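Local structure of gram-negative insecticidal protein (Chromobacterium piscinae, 6FBM) at residues K74-K79 with E86-H91; A103-D108 with T112-T117; R150-N155 with F164-P169; E203-A208 with S227-S232; V387-V392 with N430-P435. The protein kills insects as a toxin of the MACPF family and probably acts, like many relatives, by assembling into pores in target membranes. All coordinates share one frame; numbering follows the deposited sequence.

Interaction 1. Residues K74-K79 with E86-H91; sequences KQDVSK and EKMSQH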
# COMPACT_ATOMS: atom_id res chain seq x y z
N LYS A 74 33.43 -12.33 13.08
CA LYS A 74 34.81 -12.44 12.57
C LYS A 74 35.53 -11.13 12.79
O LYS A 74 34.94 -10.08 12.61
CB LYS A 74 34.82 -12.72 11.08
CG LYS A 74 34.75 -14.20 10.72
CD LYS A 74 34.68 -14.45 9.22
CE LYS A 74 33.29 -14.61 8.58
NZ LYS A 74 33.02 -15.88 7.85
N GLN A 75 36.81 -11.21 13.15
CA GLN A 75 37.67 -10.03 13.24
C GLN A 75 38.98 -10.25 12.50
O GLN A 75 39.64 -11.26 12.67
CB GLN A 75 37.96 -9.70 14.68
CG GLN A 75 36.75 -9.16 15.44
CD GLN A 75 37.14 -8.67 16.81
OE1 GLN A 75 37.67 -9.43 17.62
NE2 GLN A 75 36.91 -7.38 17.06
N ASP A 76 39.34 -9.28 11.67
CA ASP A 76 40.69 -9.19 11.14
C ASP A 76 41.28 -7.93 11.69
O ASP A 76 40.76 -6.85 11.46
CB ASP A 76 40.67 -9.14 9.62
CG ASP A 76 40.03 -10.38 9.01
OD1 ASP A 76 40.37 -11.52 9.42
OD2 ASP A 76 39.15 -10.18 8.15
N VAL A 77 42.35 -8.08 12.46
CA VAL A 77 42.99 -7.00 13.18
C VAL A 77 44.50 -7.05 12.96
O VAL A 77 45.12 -8.12 13.03
CB VAL A 77 42.69 -7.09 14.69
CG1 VAL A 77 43.39 -6.00 15.46
CG2 VAL A 77 41.19 -7.02 14.92
N SER A 78 45.08 -5.90 12.69
CA SER A 78 46.52 -5.83 12.55
C SER A 78 47.04 -4.40 12.65
O SER A 78 46.39 -3.43 12.21
CB SER A 78 46.97 -6.45 11.22
OG SER A 78 48.38 -6.53 11.19
N LYS A 79 48.25 -4.30 13.21
CA LYS A 79 49.02 -3.05 13.23
C LYS A 79 49.64 -2.71 11.89
O LYS A 79 50.09 -1.58 11.68
CB LYS A 79 50.11 -3.12 14.29
CG LYS A 79 49.55 -3.16 15.71
CD LYS A 79 50.72 -3.27 16.71
CE LYS A 79 50.43 -2.60 18.04
NZ LYS A 79 51.68 -2.13 18.70
N GLU A 86 46.01 -9.42 4.08
CA GLU A 86 46.17 -10.89 3.99
C GLU A 86 45.13 -11.59 4.82
O GLU A 86 44.52 -12.56 4.35
CB GLU A 86 47.56 -11.36 4.42
CG GLU A 86 48.56 -11.39 3.26
CD GLU A 86 50.02 -11.32 3.70
OE1 GLU A 86 50.26 -11.09 4.90
OE2 GLU A 86 50.92 -11.49 2.84
N LYS A 87 44.94 -11.11 6.05
CA LYS A 87 44.01 -11.74 6.98
C LYS A 87 42.60 -11.72 6.40
O LYS A 87 41.89 -12.70 6.44
CB LYS A 87 44.05 -11.06 8.34
CG LYS A 87 45.22 -11.43 9.23
CD LYS A 87 45.39 -10.40 10.35
CE LYS A 87 46.37 -10.84 11.42
NZ LYS A 87 45.78 -11.86 12.31
N MET A 88 42.23 -10.58 5.82
CA MET A 88 40.93 -10.41 5.18
C MET A 88 40.71 -11.34 3.98
O MET A 88 39.58 -11.67 3.67
CB MET A 88 40.78 -8.96 4.74
CG MET A 88 39.36 -8.54 4.47
SD MET A 88 39.24 -6.88 3.76
CE MET A 88 40.70 -6.69 2.71
N SER A 89 41.79 -11.74 3.31
CA SER A 89 41.72 -12.62 2.13
C SER A 89 41.73 -14.12 2.41
O SER A 89 41.62 -14.91 1.47
CB SER A 89 42.90 -12.32 1.21
OG SER A 89 43.05 -10.93 1.04
N GLN A 90 41.86 -14.51 3.68
CA GLN A 90 41.97 -15.92 4.02
C GLN A 90 40.63 -16.62 3.84
O GLN A 90 39.57 -16.05 4.11
CB GLN A 90 42.39 -16.17 5.49
CG GLN A 90 43.55 -15.37 6.09
CD GLN A 90 44.91 -15.75 5.56
OE1 GLN A 90 45.05 -16.17 4.40
NE2 GLN A 90 45.94 -15.56 6.40
N HIS A 91 40.72 -17.87 3.42
CA HIS A 91 39.62 -18.80 3.52
C HIS A 91 38.39 -18.35 2.72
O HIS A 91 37.27 -18.38 3.22
CB HIS A 91 39.26 -19.07 5.01
CG HIS A 91 40.39 -19.65 5.81
ND1 HIS A 91 40.84 -20.95 5.66
CD2 HIS A 91 41.17 -19.09 6.78
CE1 HIS A 91 41.84 -21.16 6.50
NE2 HIS A 91 42.06 -20.05 7.19
O HOH W 1 43.15 -10.91 12.91
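Asp76 turns its CG away from its own carbonyl carbon to lie beside the backbone N (chi1 -60°), which brings the carboxylate against the backbone at Lys87 and Met88. Its OD1 ends 3.5 Å from Lys87 O, an oxygen-oxygen approach that is not a hydrogen bond, while OD2 rests 3.5 Å from Met88 CA. The charge is answered from another direction, by Arg125 on strand 120-134, whose NH1 makes a salt bridge with OD2; Lys87 NZ stays 6.1 Å from Asp76 OD1, too far for an ion pair. Lys87 has the same kind of first torsion and then runs straight as far as a bend at the last bond (chi4 -76°). Its aliphatic end passes along strand 64-78, CE 3.4 Å from Val77 O, with CD near Ser78 CB. In the MACPF fold a long strand of the central antiparallel sheet leads into a cluster of helices; here strand 64-78 gives way to helix 81-88, which folds back over the end of that strand. A water joins the two segments, accepting a hydrogen bond from Lys87 NZ at 2.9 Å and another from Val77 N at 3.0 Å.

Interaction 2. Residues A103-D108 with T112-T117; sequences ASLSVD and TDQQLT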
# COMPACT_ATOMS: atom_id res chain seq x y z
N ALA A 103 39.46 -3.02 -2.90
CA ALA A 103 38.51 -1.90 -2.92
C ALA A 103 37.79 -1.69 -1.58
O ALA A 103 37.34 -0.59 -1.29
CB ALA A 103 37.50 -2.09 -4.05
N SER A 104 37.72 -2.72 -0.73
CA SER A 104 37.10 -2.59 0.59
C SER A 104 37.91 -1.70 1.54
O SER A 104 37.33 -1.07 2.43
CB SER A 104 36.90 -3.95 1.23
OG SER A 104 38.17 -4.53 1.49
N LEU A 105 39.22 -1.64 1.34
CA LEU A 105 40.09 -0.76 2.15
C LEU A 105 39.59 0.67 2.24
O LEU A 105 39.54 1.21 3.34
CB LEU A 105 41.52 -0.75 1.62
CG LEU A 105 42.29 -2.06 1.79
CD1 LEU A 105 43.60 -1.93 1.04
CD2 LEU A 105 42.54 -2.37 3.24
N SER A 106 39.26 1.27 1.12
CA SER A 106 38.78 2.66 1.12
C SER A 106 37.33 2.78 1.52
O SER A 106 36.88 3.84 1.89
CB SER A 106 39.05 3.36 -0.21
OG SER A 106 40.42 3.62 -0.29
N VAL A 107 36.59 1.68 1.43
CA VAL A 107 35.27 1.60 2.04
C VAL A 107 35.44 1.63 3.57
O VAL A 107 34.75 2.39 4.24
CB VAL A 107 34.48 0.35 1.55
CG1 VAL A 107 33.22 0.10 2.42
CG2 VAL A 107 34.13 0.54 0.08
N ASP A 108 36.37 0.84 4.09
CA ASP A 108 36.55 0.67 5.54
C ASP A 108 37.38 1.74 6.25
O ASP A 108 37.15 1.98 7.44
CB ASP A 108 37.18 -0.69 5.83
CG ASP A 108 36.28 -1.86 5.47
OD1 ASP A 108 35.02 -1.70 5.43
OD2 ASP A 108 36.83 -2.95 5.20
N THR A 112 44.08 8.48 4.30
CA THR A 112 45.11 8.93 5.24
C THR A 112 45.52 7.80 6.24
O THR A 112 46.71 7.47 6.36
CB THR A 112 44.65 10.22 5.97
OG1 THR A 112 44.55 11.30 5.03
CG2 THR A 112 45.66 10.64 7.06
N ASP A 113 44.53 7.21 6.91
CA ASP A 113 44.77 6.14 7.88
C ASP A 113 45.42 4.94 7.27
O ASP A 113 46.22 4.26 7.91
CB ASP A 113 43.47 5.72 8.59
CG ASP A 113 42.94 6.79 9.53
OD1 ASP A 113 43.70 7.62 10.00
OD2 ASP A 113 41.74 6.83 9.81
N GLN A 114 45.09 4.64 6.02
CA GLN A 114 45.72 3.52 5.33
C GLN A 114 47.22 3.73 5.21
O GLN A 114 48.00 2.80 5.39
CB GLN A 114 45.11 3.35 3.93
CG GLN A 114 43.70 2.81 3.91
CD GLN A 114 43.09 2.86 2.53
OE1 GLN A 114 42.05 3.50 2.31
NE2 GLN A 114 43.73 2.18 1.57
N GLN A 115 47.61 4.95 4.90
CA GLN A 115 49.00 5.29 4.67
C GLN A 115 49.75 5.60 5.97
O GLN A 115 50.95 5.38 6.05
CB GLN A 115 49.10 6.48 3.72
CG GLN A 115 48.41 6.29 2.39
CD GLN A 115 48.65 7.49 1.47
OE1 GLN A 115 49.61 7.51 0.67
NE2 GLN A 115 47.76 8.47 1.54
N LEU A 116 49.06 6.14 6.97
CA LEU A 116 49.71 6.36 8.26
C LEU A 116 50.23 5.07 8.89
O LEU A 116 49.73 3.97 8.63
CB LEU A 116 48.78 7.08 9.24
CG LEU A 116 48.59 8.56 8.93
CD1 LEU A 116 47.65 9.18 9.96
CD2 LEU A 116 49.97 9.28 8.92
N THR A 117 51.22 5.24 9.73
CA THR A 117 51.82 4.17 10.45
C THR A 117 51.35 4.34 11.90
O THR A 117 50.68 5.34 12.22
CB THR A 117 53.35 4.19 10.20
OG1 THR A 117 53.90 2.92 10.51
CG2 THR A 117 54.06 5.22 10.99
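Gln114 reaches across to Leu105 and Ser106, and these three residues make the contact between helices 102-108 and 111-115. The two helices belong to the helical cluster that joins strands 64-78 and 120-134 of the MACPF fold, a position consistent with the segments that relatives unfold into membrane hairpins. CG of Gln114 lies beside its own backbone N (chi1 -72°), followed by an extended chain beyond CG, which carries the amide over to the other helix. The amide carbon CD of Gln114 comes to 4.0 Å from Leu105 CB and to the same distance from Leu105 O. Ser106, the more exposed of the two, brings OG to 4.0 Å from Gln114 CD. Further out, Leu105 packs on Tyr84 and Arg85 of helix 81-88, which backs the first helix. The second is tied by Lys313, whose NZ bonds Gln114 O and Leu116 O, and by Tyr121 OH, bonded to Asp113 O. Within the short helices, Asp108 N bonds Ser104 O at 2.7 Å, and Leu116 N bonds Thr112 O at 2.8 Å, just where the chain leaves helical geometry.

Interaction 3. Residues R150-N155 with F164-P169; sequences RDDLNN and FKRYGP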
# COMPACT_ATOMS: atom_id res chain seq x y z
N ARG A 150 31.63 -20.38 -22.86
CA ARG A 150 32.28 -21.62 -23.31
C ARG A 150 33.25 -21.36 -24.47
O ARG A 150 34.38 -21.88 -24.46
CB ARG A 150 31.27 -22.70 -23.72
CG ARG A 150 31.91 -23.99 -24.26
CD ARG A 150 30.94 -25.01 -24.83
NE ARG A 150 30.01 -25.47 -23.80
CZ ARG A 150 30.32 -26.29 -22.78
NH1 ARG A 150 31.57 -26.79 -22.62
NH2 ARG A 150 29.36 -26.60 -21.90
N ASP A 151 32.82 -20.58 -25.47
CA ASP A 151 33.65 -20.33 -26.65
C ASP A 151 34.91 -19.58 -26.23
O ASP A 151 36.02 -20.05 -26.52
CB ASP A 151 32.87 -19.61 -27.76
CG ASP A 151 31.82 -20.55 -28.44
OD1 ASP A 151 31.83 -21.79 -28.23
OD2 ASP A 151 30.94 -20.07 -29.20
N ASP A 152 34.75 -18.47 -25.50
CA ASP A 152 35.90 -17.66 -25.06
C ASP A 152 36.83 -18.44 -24.15
O ASP A 152 38.05 -18.43 -24.36
CB ASP A 152 35.44 -16.37 -24.35
CG ASP A 152 34.83 -15.37 -25.30
OD1 ASP A 152 35.07 -15.50 -26.50
OD2 ASP A 152 34.10 -14.46 -24.85
N LEU A 153 36.25 -19.11 -23.15
CA LEU A 153 37.01 -19.90 -22.18
C LEU A 153 37.90 -20.92 -22.87
O LEU A 153 39.06 -21.06 -22.50
CB LEU A 153 36.05 -20.60 -21.22
CG LEU A 153 36.62 -21.57 -20.20
CD1 LEU A 153 37.50 -20.85 -19.18
CD2 LEU A 153 35.47 -22.27 -19.49
N ASN A 154 37.36 -21.62 -23.87
CA ASN A 154 38.06 -22.73 -24.52
C ASN A 154 38.85 -22.35 -25.81
O ASN A 154 39.65 -23.15 -26.29
CB ASN A 154 37.07 -23.87 -24.80
CG ASN A 154 36.56 -24.53 -23.52
OD1 ASN A 154 37.32 -25.20 -22.81
ND2 ASN A 154 35.27 -24.38 -23.24
N ASN A 155 38.62 -21.15 -26.36
CA ASN A 155 39.37 -20.65 -27.53
C ASN A 155 40.82 -20.40 -27.11
O ASN A 155 41.06 -19.57 -26.25
CB ASN A 155 38.74 -19.34 -28.04
CG ASN A 155 39.48 -18.71 -29.21
OD1 ASN A 155 40.55 -19.14 -29.61
ND2 ASN A 155 38.89 -17.66 -29.74
N PHE A 164 39.68 -12.87 -18.40
CA PHE A 164 39.52 -12.40 -17.03
C PHE A 164 38.80 -11.05 -16.92
O PHE A 164 38.02 -10.87 -15.98
CB PHE A 164 40.86 -12.35 -16.28
CG PHE A 164 41.51 -13.70 -16.04
CD1 PHE A 164 40.78 -14.89 -16.08
CD2 PHE A 164 42.86 -13.76 -15.74
CE1 PHE A 164 41.40 -16.12 -15.86
CE2 PHE A 164 43.47 -14.98 -15.50
CZ PHE A 164 42.75 -16.16 -15.56
N LYS A 165 39.06 -10.13 -17.84
CA LYS A 165 38.29 -8.87 -17.88
C LYS A 165 36.81 -9.12 -18.17
O LYS A 165 35.94 -8.60 -17.46
CB LYS A 165 38.91 -7.87 -18.88
CG LYS A 165 38.16 -6.55 -19.04
CD LYS A 165 37.35 -6.48 -20.33
CE LYS A 165 37.08 -5.01 -20.70
NZ LYS A 165 38.26 -4.22 -21.15
N ARG A 166 36.52 -9.92 -19.19
CA ARG A 166 35.14 -10.21 -19.60
C ARG A 166 34.32 -10.94 -18.53
O ARG A 166 33.17 -10.60 -18.29
CB ARG A 166 35.11 -11.05 -20.87
CG ARG A 166 35.44 -10.34 -22.16
CD ARG A 166 35.54 -11.35 -23.30
NE ARG A 166 34.45 -11.23 -24.30
CZ ARG A 166 34.58 -10.97 -25.60
NH1 ARG A 166 35.77 -10.90 -26.16
NH2 ARG A 166 33.50 -10.88 -26.36
N TYR A 167 34.91 -11.96 -17.91
CA TYR A 167 34.17 -12.89 -17.08
C TYR A 167 34.52 -12.89 -15.59
O TYR A 167 33.73 -13.39 -14.78
CB TYR A 167 34.33 -14.30 -17.64
CG TYR A 167 33.79 -14.40 -19.05
CD1 TYR A 167 32.42 -14.42 -19.27
CD2 TYR A 167 34.64 -14.42 -20.14
CE1 TYR A 167 31.91 -14.49 -20.56
CE2 TYR A 167 34.15 -14.47 -21.42
CZ TYR A 167 32.78 -14.49 -21.63
OH TYR A 167 32.29 -14.56 -22.90
N GLY A 168 35.66 -12.31 -15.24
CA GLY A 168 36.25 -12.49 -13.92
C GLY A 168 37.07 -13.77 -13.85
O GLY A 168 36.71 -14.77 -14.47
N PRO A 169 38.19 -13.75 -13.12
CA PRO A 169 38.98 -14.97 -12.99
C PRO A 169 38.35 -16.01 -12.05
O PRO A 169 38.69 -17.20 -12.15
CB PRO A 169 40.30 -14.47 -12.41
CG PRO A 169 39.91 -13.26 -11.62
CD PRO A 169 38.74 -12.63 -12.33
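Asp152 OD2 is approached by two groups of the opposing segment, each with a different kind of attraction. Tyr167 OH donates to it over 2.7 Å, arriving on the anti side of the carboxylate and 30° out of its plane. Arg166 supplies charge alone: its NE is 3.3 Å from OD2 of Asp152, but the oxygen sits over a face of the guanidinium, where no N-H points at it. The carboxylate plane is inclined by roughly 55° to the tyrosine ring and to the guanidinium alike. OD2 nevertheless lies at the edge of the phenol, near the ring plane, and Tyr167 CE2 also brushes Asp152 CB at 3.7 Å. A bend at chi3 (111°) swings the arginine so that its face, and not its row of N-H groups, meets the aspartate; NH1 is engaged in a salt bridge with Glu162. The two helices concerned, 147-154 and 160-167, follow one another in a helical excursion between strands 120-134 and 170-177 of the MACPF sheet, far from the centre of the chain. Phe149 of the first helix meets the Tyr167 ring with the planes inclined, and Leu163 packs beside Asp152. Within the first helix Arg150 O is shared by two donors of Asn154, the backbone N at 3.0 Å and the side-chain ND2 at 2.9 Å, which reach it from opposite faces of its plane. The second helix ends with Gly168 N bonded to Phe164 O at 2.9 Å; Gly168 then takes a positive phi, and Pro169 CB lies 3.7 Å above the plane of the Phe164 ring.

Interaction 4. Residues E203-A208 with S227-S232; sequences EMSYKA and SFRSNS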
# COMPACT_ATOMS: atom_id res chain seq x y z
N GLU A 203 35.33 -5.43 19.52
CA GLU A 203 34.20 -6.34 19.71
C GLU A 203 33.16 -5.75 20.67
O GLU A 203 31.99 -5.68 20.34
CB GLU A 203 34.71 -7.71 20.23
CG GLU A 203 33.66 -8.70 20.76
CD GLU A 203 34.24 -10.01 21.25
OE1 GLU A 203 35.46 -10.09 21.48
OE2 GLU A 203 33.47 -10.99 21.41
N MET A 204 33.60 -5.31 21.83
CA MET A 204 32.69 -4.75 22.83
C MET A 204 32.05 -3.48 22.34
O MET A 204 30.87 -3.25 22.59
CB MET A 204 33.41 -4.53 24.18
CG MET A 204 33.93 -5.83 24.83
SD MET A 204 32.72 -7.18 24.88
CE MET A 204 33.76 -8.62 24.77
N SER A 205 32.81 -2.63 21.66
CA SER A 205 32.24 -1.38 21.15
C SER A 205 31.12 -1.71 20.16
O SER A 205 30.01 -1.17 20.28
CB SER A 205 33.30 -0.51 20.52
OG SER A 205 32.73 0.71 20.09
N TYR A 206 31.40 -2.63 19.23
CA TYR A 206 30.39 -3.05 18.27
C TYR A 206 29.19 -3.63 19.00
O TYR A 206 28.07 -3.22 18.76
CB TYR A 206 30.94 -4.08 17.24
CG TYR A 206 29.84 -4.65 16.41
CD1 TYR A 206 29.27 -3.91 15.37
CD2 TYR A 206 29.29 -5.91 16.70
CE1 TYR A 206 28.22 -4.43 14.63
CE2 TYR A 206 28.24 -6.43 15.97
CZ TYR A 206 27.71 -5.69 14.95
OH TYR A 206 26.68 -6.20 14.25
N LYS A 207 29.42 -4.56 19.91
CA LYS A 207 28.31 -5.23 20.63
C LYS A 207 27.46 -4.30 21.48
O LYS A 207 26.28 -4.53 21.60
CB LYS A 207 28.81 -6.40 21.46
CG LYS A 207 29.15 -7.58 20.59
CD LYS A 207 29.63 -8.77 21.41
CE LYS A 207 29.83 -9.97 20.50
NZ LYS A 207 30.64 -11.00 21.21
N ALA A 208 28.06 -3.28 22.06
CA ALA A 208 27.30 -2.27 22.81
C ALA A 208 26.47 -1.41 21.88
O ALA A 208 25.35 -1.01 22.21
CB ALA A 208 28.22 -1.39 23.64
N SER A 227 37.57 5.24 24.92
CA SER A 227 38.92 5.47 24.44
C SER A 227 39.11 5.01 22.98
O SER A 227 39.69 5.72 22.16
CB SER A 227 39.90 4.73 25.35
OG SER A 227 41.20 5.21 25.15
N PHE A 228 38.60 3.82 22.69
CA PHE A 228 38.60 3.26 21.33
C PHE A 228 37.90 4.18 20.34
O PHE A 228 38.45 4.56 19.31
CB PHE A 228 37.98 1.84 21.35
CG PHE A 228 37.68 1.26 20.00
CD1 PHE A 228 38.68 0.68 19.24
CD2 PHE A 228 36.39 1.27 19.50
CE1 PHE A 228 38.38 0.13 17.99
CE2 PHE A 228 36.08 0.73 18.27
CZ PHE A 228 37.08 0.16 17.51
N ARG A 229 36.68 4.55 20.68
CA ARG A 229 35.86 5.37 19.81
C ARG A 229 36.44 6.75 19.53
O ARG A 229 36.50 7.17 18.38
CB ARG A 229 34.44 5.48 20.35
CG ARG A 229 33.66 4.18 20.29
CD ARG A 229 32.21 4.35 20.71
NE ARG A 229 31.55 3.05 20.78
CZ ARG A 229 30.31 2.85 21.20
NH1 ARG A 229 29.54 3.87 21.59
NH2 ARG A 229 29.83 1.61 21.25
N SER A 230 36.85 7.46 20.58
CA SER A 230 37.36 8.82 20.41
C SER A 230 38.79 8.89 19.85
O SER A 230 39.20 9.95 19.36
CB SER A 230 37.17 9.67 21.69
OG SER A 230 37.67 9.02 22.80
N ASN A 231 39.53 7.78 19.89
CA ASN A 231 40.84 7.68 19.20
C ASN A 231 40.85 6.76 17.97
O ASN A 231 41.93 6.31 17.55
CB ASN A 231 41.93 7.26 20.18
CG ASN A 231 42.07 8.24 21.33
OD1 ASN A 231 41.90 7.87 22.50
ND2 ASN A 231 42.36 9.49 21.00
N SER A 232 39.68 6.47 17.40
CA SER A 232 39.60 5.77 16.10
C SER A 232 38.69 6.47 15.12
O SER A 232 37.74 7.14 15.49
CB SER A 232 39.11 4.32 16.26
OG SER A 232 39.84 3.62 17.25
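Hydrogen bonds from Arg229 to Ser205 dominate this contact. The guanidinium comes side-on: NE donates to Ser205 OG over 2.7 Å, nearly straight at 169° and exactly in the guanidinium plane, while NH2 donates to Ser205 O over 2.9 Å along a more bent path of 134°. A third, weak bond joins NH2 to the same OG of Ser205 at 3.3 Å. The serine hydroxyl takes its main bond from NE and also bonds Tyr183 OH on strand 179-187. Two atoms of one residue held in this way restrain the guanidinium against rotation. Arg229 can span the distance because its chain is extended from CG to NE, and Ser205 meets it with OG set opposite its own backbone N (chi1 -177°). Helices 198-209 and 220-230, which the pair connects, form the helical cluster between strands 179-187 and 232-239; by its place in the MACPF fold it probably corresponds to the second of the two clusters that become membrane hairpins in relatives. Apolar contact is slighter. Ser205 CB approaches Phe228 CD2 obliquely at 3.7 Å, and that ring packs against Tyr183 and Ala185 of the sheet. Separately, Ala208 CB makes a loose van der Waals approach to Arg229 NH2 at 4.2 Å. Charge pairing occurs one turn apart on helix 198-209, where Glu203 OE2 accepts from Lys207 NZ at 2.8 Å with its anti lone pair; Phe73 adds a cation-pi partner to the lysine. Where helix 220-230 gives way to strand 232-239, Ser232 OG donates to Phe228 O at 2.7 Å and also bonds Ser187 OG.

Interaction 5. Residues V387-V392 with N430-P435; sequences VGWQRV and NPPNLP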
# COMPACT_ATOMS: atom_id res chain seq x y z
N VAL A 387 55.93 9.36 32.97
CA VAL A 387 55.09 9.17 34.17
C VAL A 387 55.74 9.73 35.42
O VAL A 387 55.10 9.96 36.42
CB VAL A 387 54.67 7.71 34.40
CG1 VAL A 387 53.91 7.23 33.16
CG2 VAL A 387 55.83 6.80 34.77
N GLY A 388 57.04 9.94 35.36
CA GLY A 388 57.76 10.54 36.46
C GLY A 388 59.25 10.61 36.22
O GLY A 388 59.72 10.35 35.10
N TRP A 389 59.98 10.94 37.28
CA TRP A 389 61.40 11.06 37.19
C TRP A 389 62.09 10.37 38.37
O TRP A 389 61.66 10.51 39.51
CB TRP A 389 61.77 12.54 37.18
CG TRP A 389 61.25 13.30 36.02
CD1 TRP A 389 60.04 13.89 35.92
CD2 TRP A 389 61.95 13.61 34.81
NE1 TRP A 389 59.92 14.53 34.72
CE2 TRP A 389 61.08 14.38 34.02
CE3 TRP A 389 63.21 13.29 34.31
CZ2 TRP A 389 61.43 14.84 32.77
CZ3 TRP A 389 63.57 13.76 33.05
CH2 TRP A 389 62.69 14.53 32.30
N GLN A 390 63.16 9.64 38.07
CA GLN A 390 64.01 9.04 39.08
C GLN A 390 65.47 9.49 38.96
O GLN A 390 65.90 9.96 37.91
CB GLN A 390 63.93 7.51 38.99
CG GLN A 390 64.77 6.83 37.92
CD GLN A 390 64.39 5.40 37.70
OE1 GLN A 390 63.79 4.76 38.58
NE2 GLN A 390 64.71 4.87 36.51
N ARG A 391 66.20 9.31 40.05
CA ARG A 391 67.57 9.76 40.14
C ARG A 391 68.55 8.70 39.70
O ARG A 391 68.56 7.61 40.23
CB ARG A 391 67.91 10.18 41.54
CG ARG A 391 67.29 11.48 41.96
CD ARG A 391 68.15 12.20 43.02
NE ARG A 391 67.32 12.76 44.08
CZ ARG A 391 66.79 12.05 45.07
NH1 ARG A 391 66.96 10.74 45.16
NH2 ARG A 391 66.05 12.66 45.98
N VAL A 392 69.37 9.05 38.72
CA VAL A 392 70.49 8.23 38.36
C VAL A 392 71.58 8.48 39.42
O VAL A 392 72.33 7.57 39.76
CB VAL A 392 71.00 8.59 36.95
CG1 VAL A 392 72.19 7.72 36.56
CG2 VAL A 392 69.92 8.36 35.94
N ASN A 430 65.33 18.96 43.72
CA ASN A 430 64.13 19.31 42.97
C ASN A 430 64.16 18.56 41.67
O ASN A 430 65.18 18.59 40.96
CB ASN A 430 64.10 20.80 42.68
CG ASN A 430 64.05 21.61 43.94
OD1 ASN A 430 63.42 21.19 44.93
ND2 ASN A 430 64.74 22.75 43.94
N PRO A 431 63.05 17.87 41.34
CA PRO A 431 63.01 17.11 40.12
C PRO A 431 62.80 18.04 38.94
O PRO A 431 62.37 19.18 39.14
CB PRO A 431 61.80 16.23 40.32
CG PRO A 431 60.87 17.05 41.16
CD PRO A 431 61.76 17.85 42.05
N PRO A 432 63.13 17.58 37.71
CA PRO A 432 62.91 18.38 36.52
C PRO A 432 61.46 18.85 36.40
O PRO A 432 60.52 18.12 36.76
CB PRO A 432 63.25 17.42 35.39
CG PRO A 432 64.15 16.42 35.98
CD PRO A 432 63.73 16.28 37.40
N ASN A 433 61.29 20.08 35.95
CA ASN A 433 59.97 20.64 35.71
C ASN A 433 60.03 21.05 34.28
O ASN A 433 60.45 22.14 33.95
CB ASN A 433 59.72 21.83 36.62
CG ASN A 433 58.45 22.54 36.30
OD1 ASN A 433 57.50 21.97 35.73
ND2 ASN A 433 58.41 23.81 36.65
N LEU A 434 59.62 20.14 33.41
CA LEU A 434 59.75 20.30 31.98
C LEU A 434 58.43 19.84 31.39
O LEU A 434 58.34 18.70 30.93
CB LEU A 434 60.87 19.43 31.45
CG LEU A 434 62.27 19.76 31.97
CD1 LEU A 434 63.24 18.65 31.55
CD2 LEU A 434 62.76 21.13 31.51
N PRO A 435 57.42 20.73 31.37
CA PRO A 435 56.10 20.32 30.87
C PRO A 435 56.13 19.73 29.46
O PRO A 435 55.29 18.91 29.15
CB PRO A 435 55.26 21.63 30.89
CG PRO A 435 56.03 22.58 31.75
CD PRO A 435 57.47 22.19 31.63
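A proline-rich loop, 430-435, folds over Trp389 on strand 388-391 of a small antiparallel sheet, in the C-terminal part of the chain that probably represents the beta-tripod portion of this toxin. The central interaction is a CH-pi contact: Pro432 CG stands 3.9 Å from the centroid of the six-membered ring of Trp389, 19° off the ring normal, and lies over the face, offset toward the rim. The nearest ring atom, Trp389 CE3, is 3.7 Å from that CG. The other proline carbons lie over the junction of the two rings and the pyrrole side, with Pro432 CB 4.0 Å from Trp389 CE2 and Pro432 CD 4.1 Å from Trp389 CG. The side chains pass each other at a slant. Trp389 CB points toward the loop, and the first torsion, with CG beside the backbone N (chi1 -63°), then turns the indole to meet Pro432 with one face. Leu434 adds an oblique apolar touch, its CD1 4.2 Å from Trp389 CH2, near the far end of the ring. No hydrogen bond crosses between the segments, and the hold is entirely apolar. Tyr437 meets the indole edge-to-face. Just before the tryptophan, Val387 and Gly388 both face Ile410 of strand 403-410 in a classic beta bulge. Beyond that pairing lies strand 421-426, whose Val421 touches Trp389, Pro432 and Leu434, while Trp407 of strand 403-410 packs on Pro432.

Overall arrangement
From the N terminus the contacts follow in series, none nested within or crossing another. Interaction 1 closes the turn from strand 64-78 into helix 81-88, and interaction 2 the short link between the next two helices; the two touch where Met88 SD packs on Ser104 OG. Interaction 3 closes a remote pair of helices, with its centre about 30 Å from that of interaction 1. Interaction 4 closes a longer loop in the second helical cluster and meets interaction 1 through Gln75 and Glu203, so helices 81-88 and 198-209 both pack against strand 64-78. Interaction 5 closes the widest loop, in the C-terminal region, about 70 Å between centres from interaction 3.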